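Local coordinates for EXOU (Pseudomonas aeruginosa, PDB 4AKX), which acts as a cytotoxic type III secretion toxin, probably a patatin-like phospholipase, and forms a complex with its chaperone SpcU, at residues 490-494 and 516-521; 494-499 and 545-549. One frame throughout, in Å; residues are numbered along the deposited sequence.

How the contacts relate
Helix 474-502 is the element common to both contacts, and the two meet at L494, whose side chain takes part in each. Contact 1 joins the 490-494 part of that helix to helix 512-524 in a nearly antiparallel pairing, with the segment axes at 163°; contact 2 joins the next turns, 494-499, to helix 544-552 at a much steeper 65°. Their centres lie about 10 Å apart, and F491 O of contact 1 comes within 3.5 Å of H546 NE2 of contact 2. Both belong to the middle helical domain of the toxin, about 31 Å and 27 Å from the centre of the chain to the centres of contacts 1 and 2.

Contact 1: 490-494 and 516-521; sequences AFTEL and SALQRL
L521, E493 and L494 bury more surface than the other residues of this nearly antiparallel helix pairing, in which the axes of the two segments, 490-494 and 516-521, approach to 8.8 Å. The isobutyl fork of L521 reaches across to A490 and F491. Its CD2 meets A490 CB and also lies over one face of the F491 ring, offset toward the rim, while CD1 touches F491 CE1 at 3.8 Å. With chi1 at -83°, CG of F491 stands opposite its own carbonyl carbon, which swings the ring back toward L521 although its CB leaves the backbone in the other direction. L494 packs closer to the backbone: its CB lies 3.8 Å from A517 CB, and its CD1 faces L518 CG at 4.2 Å. The small methyl of A517 lets the helices come this near, with the CA atoms of L494 and A517 5.2 Å apart. At the more exposed margin, E493 extends its chain across that of R520 and forms a salt bridge with it, in which the hydrogen bond from R520 NE to E493 OE2 is weak (3.4 Å). The carboxylate oxygen lies at the edge of the guanidinium, near its plane, but the two flat groups are turned 49° against each other. On the apolar side, L534 and E537 of helix 528-537 touch F491, and L538 just beyond that helix touches both F491 and L494.

Contact 2: 494-499 and 545-549; sequences LTVAIV and DHQQL
I498 holds its CG1 opposite the carbonyl carbon (chi1 -68°), and with chi2 at 157° the chain extends CD1 toward helix 544-552; chi1 of -70° in H546 brings the end of the imidazole nearer 494-499. The result is a knob-into-hole contact within the middle helical domain, I498 sitting among D545, H546, Q548 and L549 while the axes of the two segments pass 9.7 Å apart. At the bottom of the hole I498 CD1 rests against the backbone carbonyl of D545 and lies 4.0 Å from L549 CB; it also comes to the edge of the H546 ring, 4.1 Å from CD2. M514 of helix 512-524 touches the same isoleucine. Toward the outer side, the D545 carboxylate is met by two methyl groups, with OD2 3.3 Å from T495 CG2 and equally far from V499 CG2. Across the other flank of I498, L494 brings CD2 to 4.1 Å from H546 NE2. The hydroxyl of T495 is hydrogen-bonded to F491 O one turn earlier on its own helix, and from there OG1 lies 3.2 Å from H546 NE2, oblique to the imidazole ring.

Contact 1: 490-494 and 516-521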
loop_
_atom_site.group_PDB
_atom_site.type_symbol
_atom_site.label_atom_id
_atom_site.label_comp_id
_atom_site.label_asym_id
_atom_site.label_seq_id
_atom_site.Cartn_x
_atom_site.Cartn_y
_atom_site.Cartn_z
ATOM N N ALA B 490 12.949 45.430 31.030
ATOM C CA ALA B 490 12.316 44.460 31.924
ATOM C C ALA B 490 13.173 43.245 32.147
ATOM O O ALA B 490 13.113 42.644 33.207
ATOM C CB ALA B 490 10.997 44.028 31.373
ATOM N N PHE B 491 13.972 42.893 31.145
ATOM C CA PHE B 491 14.848 41.757 31.221
ATOM C C PHE B 491 16.051 42.026 32.095
ATOM O O PHE B 491 16.548 41.113 32.764
ATOM C CB PHE B 491 15.323 41.418 29.856
ATOM C CG PHE B 491 14.367 40.591 29.073
ATOM C CD1 PHE B 491 13.736 39.500 29.648
ATOM C CD2 PHE B 491 14.184 40.830 27.734
ATOM C CE1 PHE B 491 12.917 38.680 28.889
ATOM C CE2 PHE B 491 13.384 40.010 26.970
ATOM C CZ PHE B 491 12.730 38.952 27.545
ATOM N N THR B 492 16.546 43.257 32.090
ATOM C CA THR B 492 17.582 43.617 33.060
ATOM C C THR B 492 16.994 43.644 34.466
ATOM O O THR B 492 17.628 43.191 35.448
ATOM C CB THR B 492 18.172 44.998 32.741
ATOM O OG1 THR B 492 18.829 44.941 31.473
ATOM C CG2 THR B 492 19.149 45.446 33.821
ATOM N N GLU B 493 15.785 44.209 34.555
ATOM C CA GLU B 493 15.131 44.468 35.839
ATOM C C GLU B 493 14.913 43.114 36.538
ATOM O O GLU B 493 15.202 42.944 37.727
ATOM C CB GLU B 493 13.825 45.237 35.600
ATOM C CG GLU B 493 12.961 45.472 36.828
ATOM C CD GLU B 493 11.601 46.125 36.498
ATOM O OE1 GLU B 493 11.431 46.649 35.360
ATOM O OE2 GLU B 493 10.688 46.108 37.373
ATOM N N LEU B 494 14.521 42.126 35.731
ATOM C CA LEU B 494 14.366 40.760 36.177
ATOM C C LEU B 494 15.666 40.118 36.584
ATOM O O LEU B 494 15.668 39.235 37.407
ATOM C CB LEU B 494 13.730 39.928 35.080
ATOM C CG LEU B 494 13.527 38.444 35.359
ATOM C CD1 LEU B 494 12.541 38.250 36.490
ATOM C CD2 LEU B 494 13.027 37.750 34.089
ATOM N N SER B 516 7.350 41.531 39.875
ATOM C CA SER B 516 7.093 42.831 39.305
ATOM C C SER B 516 7.606 42.900 37.900
ATOM O O SER B 516 6.969 43.501 37.017
ATOM C CB SER B 516 7.775 43.873 40.123
ATOM O OG SER B 516 7.332 43.747 41.448
ATOM N N ALA B 517 8.769 42.298 37.680
ATOM C CA ALA B 517 9.366 42.321 36.358
ATOM C C ALA B 517 8.628 41.351 35.482
ATOM O O ALA B 517 8.419 41.625 34.320
ATOM C CB ALA B 517 10.841 41.967 36.419
ATOM N N LEU B 518 8.245 40.195 36.024
ATOM C CA LEU B 518 7.438 39.273 35.240
ATOM C C LEU B 518 6.096 39.909 34.873
ATOM O O LEU B 518 5.568 39.687 33.769
ATOM C CB LEU B 518 7.262 37.947 35.953
ATOM C CG LEU B 518 8.515 37.106 35.966
ATOM C CD1 LEU B 518 8.502 36.058 37.047
ATOM C CD2 LEU B 518 8.671 36.472 34.592
ATOM N N GLN B 519 5.602 40.781 35.753
ATOM C CA GLN B 519 4.421 41.594 35.433
ATOM C C GLN B 519 4.646 42.579 34.302
ATOM O O GLN B 519 3.727 42.903 33.564
ATOM C CB GLN B 519 3.909 42.307 36.665
ATOM C CG GLN B 519 3.316 41.301 37.615
ATOM C CD GLN B 519 2.863 41.890 38.913
ATOM O OE1 GLN B 519 3.083 43.056 39.187
ATOM N NE2 GLN B 519 2.203 41.080 39.718
ATOM N N ARG B 520 5.872 43.064 34.177
ATOM C CA ARG B 520 6.144 44.079 33.203
ATOM C C ARG B 520 6.271 43.432 31.859
ATOM O O ARG B 520 5.875 44.002 30.837
ATOM C CB ARG B 520 7.405 44.850 33.559
ATOM C CG ARG B 520 7.117 46.071 34.390
ATOM C CD ARG B 520 8.358 46.911 34.606
ATOM N NE ARG B 520 8.195 47.752 35.789
ATOM C CZ ARG B 520 7.379 48.796 35.848
ATOM N NH1 ARG B 520 6.649 49.137 34.793
ATOM N NH2 ARG B 520 7.287 49.495 36.969
ATOM N N LEU B 521 6.814 42.220 31.872
ATOM C CA LEU B 521 6.943 41.416 30.673
ATOM C C LEU B 521 5.582 40.933 30.249
ATOM O O LEU B 521 5.252 41.027 29.068
ATOM C CB LEU B 521 7.833 40.212 30.915
ATOM C CG LEU B 521 9.305 40.501 31.120
ATOM C CD1 LEU B 521 10.038 39.185 31.351
ATOM C CD2 LEU B 521 9.801 41.202 29.876
#

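Contact 2: 494-499 and 545-549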
loop_
_atom_site.group_PDB
_atom_site.type_symbol
_atom_site.label_atom_id
_atom_site.label_comp_id
_atom_site.label_asym_id
_atom_site.label_seq_id
_atom_site.Cartn_x
_atom_site.Cartn_y
_atom_site.Cartn_z
ATOM N N LEU B 494 14.521 42.126 35.731
ATOM C CA LEU B 494 14.366 40.760 36.177
ATOM C C LEU B 494 15.666 40.118 36.584
ATOM O O LEU B 494 15.668 39.235 37.407
ATOM C CB LEU B 494 13.730 39.928 35.080
ATOM C CG LEU B 494 13.527 38.444 35.359
ATOM C CD1 LEU B 494 12.541 38.250 36.490
ATOM C CD2 LEU B 494 13.027 37.750 34.089
ATOM N N THR B 495 16.763 40.513 35.955
ATOM C CA THR B 495 18.070 39.903 36.243
ATOM C C THR B 495 18.637 40.415 37.560
ATOM O O THR B 495 19.245 39.645 38.328
ATOM C CB THR B 495 19.060 40.144 35.102
ATOM O OG1 THR B 495 18.475 39.654 33.893
ATOM C CG2 THR B 495 20.332 39.419 35.346
ATOM N N VAL B 496 18.405 41.702 37.830
ATOM C CA VAL B 496 18.750 42.301 39.120
ATOM C C VAL B 496 18.046 41.584 40.244
ATOM O O VAL B 496 18.586 41.444 41.318
ATOM C CB VAL B 496 18.298 43.760 39.173
ATOM C CG1 VAL B 496 18.504 44.343 40.551
ATOM C CG2 VAL B 496 19.011 44.553 38.118
ATOM N N ALA B 497 16.808 41.182 39.997
ATOM C CA ALA B 497 16.032 40.434 40.963
ATOM C C ALA B 497 16.641 39.041 41.249
ATOM O O ALA B 497 17.085 38.754 42.392
ATOM C CB ALA B 497 14.605 40.320 40.479
ATOM N N ILE B 498 16.705 38.209 40.215
ATOM C CA ILE B 498 17.344 36.927 40.328
ATOM C C ILE B 498 18.652 37.022 41.102
ATOM O O ILE B 498 18.856 36.242 42.020
ATOM C CB ILE B 498 17.585 36.233 38.961
ATOM C CG1 ILE B 498 16.279 35.810 38.313
ATOM C CG2 ILE B 498 18.387 34.951 39.144
ATOM C CD1 ILE B 498 16.424 35.655 36.838
ATOM N N VAL B 499 19.528 37.971 40.755
ATOM C CA VAL B 499 20.868 38.037 41.381
ATOM C C VAL B 499 20.810 38.420 42.859
ATOM O O VAL B 499 21.387 37.732 43.700
ATOM C CB VAL B 499 21.878 38.944 40.608
ATOM C CG1 VAL B 499 23.119 39.204 41.443
ATOM C CG2 VAL B 499 22.273 38.322 39.271
ATOM N N ASP B 545 21.480 33.581 34.265
ATOM C CA ASP B 545 20.576 34.018 35.328
ATOM C C ASP B 545 19.143 33.704 35.015
ATOM O O ASP B 545 18.373 33.314 35.875
ATOM C CB ASP B 545 20.714 35.504 35.554
ATOM C CG ASP B 545 21.960 35.843 36.290
ATOM O OD1 ASP B 545 22.550 34.920 36.897
ATOM O OD2 ASP B 545 22.363 37.023 36.260
ATOM N N HIS B 546 18.765 33.937 33.779
ATOM C CA HIS B 546 17.488 33.508 33.326
ATOM C C HIS B 546 17.398 32.021 33.440
ATOM O O HIS B 546 16.507 31.535 34.109
ATOM C CB HIS B 546 17.239 34.004 31.921
ATOM C CG HIS B 546 17.037 35.486 31.847
ATOM N ND1 HIS B 546 16.990 36.160 30.674
ATOM C CD2 HIS B 546 16.855 36.440 32.866
ATOM C CE1 HIS B 546 16.744 37.472 30.928
ATOM N NE2 HIS B 546 16.666 37.637 32.273
ATOM N N GLN B 547 18.357 31.281 32.873
ATOM C CA GLN B 547 18.358 29.805 33.015
ATOM C C GLN B 547 18.255 29.407 34.487
ATOM O O GLN B 547 17.762 28.335 34.814
ATOM C CB GLN B 547 19.599 29.124 32.394
ATOM C CG GLN B 547 19.745 29.232 30.895
ATOM C CD GLN B 547 18.480 28.855 30.164
ATOM O OE1 GLN B 547 18.130 27.685 30.107
ATOM N NE2 GLN B 547 17.767 29.867 29.600
ATOM N N GLN B 548 18.733 30.264 35.379
ATOM C CA GLN B 548 18.763 29.882 36.774
ATOM C C GLN B 548 17.323 29.764 37.191
ATOM O O GLN B 548 16.950 28.835 37.894
ATOM C CB GLN B 548 19.528 30.901 37.639
ATOM C CG GLN B 548 19.696 30.470 39.092
ATOM C CD GLN B 548 20.572 31.415 39.943
ATOM O OE1 GLN B 548 20.411 31.484 41.170
ATOM N NE2 GLN B 548 21.521 32.117 39.302
ATOM N N LEU B 549 16.504 30.677 36.686
ATOM C CA LEU B 549 15.123 30.783 37.101
ATOM C C LEU B 549 14.249 29.733 36.434
ATOM O O LEU B 549 13.360 29.197 37.063
ATOM C CB LEU B 549 14.590 32.151 36.758
ATOM C CG LEU B 549 13.069 32.227 36.747
ATOM C CD1 LEU B 549 12.593 32.480 38.174
ATOM C CD2 LEU B 549 12.571 33.314 35.812
#